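PDB 5L3S: signal recognition particle receptor FtsY from Sulfolobus acidocaldarius, which is the receptor of the signal recognition particle, a protein of the SRP54 type that joins a helical bundle domain to a P-loop GTPase domain. Local coordinates for residues I133-D138 with V187-A192. Sequence-based numbering, arbitrary orientation.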
# COMPACT_ATOMS: atom_id res chain seq x y z
N ILE B 133 -23.35 3.62 -15.02
CA ILE B 133 -22.64 4.84 -15.39
C ILE B 133 -21.69 5.18 -14.26
O ILE B 133 -21.89 4.78 -13.11
CB ILE B 133 -23.56 6.05 -15.67
CG1 ILE B 133 -24.22 6.54 -14.39
CG2 ILE B 133 -24.60 5.72 -16.73
CD1 ILE B 133 -25.07 7.78 -14.60
N ILE B 134 -20.63 5.91 -14.59
CA ILE B 134 -19.62 6.27 -13.62
C ILE B 134 -19.68 7.77 -13.39
O ILE B 134 -19.79 8.54 -14.34
CB ILE B 134 -18.21 5.94 -14.16
CG1 ILE B 134 -18.13 4.47 -14.56
CG2 ILE B 134 -17.13 6.36 -13.15
CD1 ILE B 134 -16.86 4.10 -15.32
N ALA B 135 -19.64 8.16 -12.12
CA ALA B 135 -19.48 9.55 -11.73
C ALA B 135 -17.99 9.83 -11.47
O ALA B 135 -17.38 9.22 -10.58
CB ALA B 135 -20.28 9.83 -10.47
N ALA B 136 -17.43 10.75 -12.25
CA ALA B 136 -16.03 11.16 -12.08
C ALA B 136 -15.90 12.18 -10.96
O ALA B 136 -15.61 13.35 -11.20
CB ALA B 136 -15.49 11.72 -13.39
N SER B 137 -16.09 11.73 -9.73
CA SER B 137 -16.13 12.64 -8.59
C SER B 137 -14.77 12.88 -7.89
O SER B 137 -14.73 13.48 -6.82
CB SER B 137 -17.20 12.21 -7.58
OG SER B 137 -18.50 12.56 -8.03
N ASP B 138 -13.67 12.41 -8.49
CA ASP B 138 -12.34 12.94 -8.16
C ASP B 138 -12.09 14.13 -9.07
O ASP B 138 -11.72 13.97 -10.23
CB ASP B 138 -11.24 11.91 -8.40
CG ASP B 138 -9.83 12.44 -8.11
OD1 ASP B 138 -9.64 13.66 -7.90
OD2 ASP B 138 -8.88 11.62 -8.12
N VAL B 187 -25.09 3.31 -10.48
CA VAL B 187 -24.11 4.39 -10.55
C VAL B 187 -22.91 4.07 -9.64
O VAL B 187 -23.08 3.72 -8.48
CB VAL B 187 -24.72 5.73 -10.10
CG1 VAL B 187 -23.61 6.82 -10.00
CG2 VAL B 187 -25.82 6.13 -11.05
N LEU B 188 -21.69 4.21 -10.19
CA LEU B 188 -20.46 4.01 -9.42
C LEU B 188 -19.75 5.33 -9.27
O LEU B 188 -19.40 5.94 -10.27
CB LEU B 188 -19.53 3.03 -10.14
CG LEU B 188 -20.18 1.68 -10.46
CD1 LEU B 188 -19.20 0.79 -11.19
CD2 LEU B 188 -20.62 1.04 -9.17
N ILE B 189 -19.52 5.76 -8.03
CA ILE B 189 -18.91 7.05 -7.76
C ILE B 189 -17.43 6.91 -7.40
O ILE B 189 -17.09 6.28 -6.41
CB ILE B 189 -19.66 7.78 -6.63
CG1 ILE B 189 -21.15 7.92 -7.03
CG2 ILE B 189 -19.03 9.15 -6.36
CD1 ILE B 189 -22.07 8.40 -5.91
N ASP B 190 -16.56 7.48 -8.23
CA ASP B 190 -15.13 7.52 -7.92
C ASP B 190 -14.88 8.74 -7.05
O ASP B 190 -15.52 9.77 -7.24
CB ASP B 190 -14.30 7.61 -9.22
CG ASP B 190 -12.83 7.18 -9.03
OD1 ASP B 190 -12.46 6.74 -7.93
OD2 ASP B 190 -12.05 7.27 -10.01
N THR B 191 -13.94 8.64 -6.11
CA THR B 191 -13.60 9.79 -5.28
C THR B 191 -12.09 9.92 -5.20
O THR B 191 -11.36 8.94 -5.41
CB THR B 191 -14.17 9.67 -3.82
OG1 THR B 191 -13.53 8.60 -3.12
CG2 THR B 191 -15.68 9.45 -3.82
N ALA B 192 -11.62 11.13 -4.94
CA ALA B 192 -10.18 11.33 -4.77
C ALA B 192 -9.61 10.57 -3.56
O ALA B 192 -10.31 10.33 -2.57
CB ALA B 192 -9.85 12.81 -4.67
O HOH W 1 -13.33 13.36 -4.58
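Val-187 lies beside Ile-133 on two neighbouring parallel strands of the P-loop GTPase sheet. Its CG2 meets Ile-133 CG1 at 3.7 Å, and Ala-179 of helix 168-181 packs on both side chains. Leu-188 uses its backbone both ways: its N donates to Ile-133 O (3.0 Å), nearly along the C=O axis, while its O accepts from Ala-135 N at 2.9 Å. Its side chain turns to the other face, against Val-121 and Val-122 of helix 114-127. Ile-189 returns to the Ala-135 face and straddles two residues, CG1 on Ala-135 CB at 4.0 Å and CG2, anti to the backbone N, on Ser-137 CB. Asp-190 N donates to Ala-135 O (3.0 Å); the same oxygen also takes a weak bond from Ser-137 N, in an inverse gamma turn centred on Ala-136. Asp-190 OD2 bonds Thr-115 OG1 of the probable Walker A loop, with a magnesium ion about 4 Å from the side chain. At Ala-192 a water links the two segments, accepting from Ala-192 N and donating to Ser-137 O. Asp-138, whose side chain lies about 4 Å from the bound phosphoaminophosphonic acid-guanylate ester, is held through OD1 by the amides of Phe-140 and Arg-141, and that same OD1 lies 3.3 Å from Ala-192 CB.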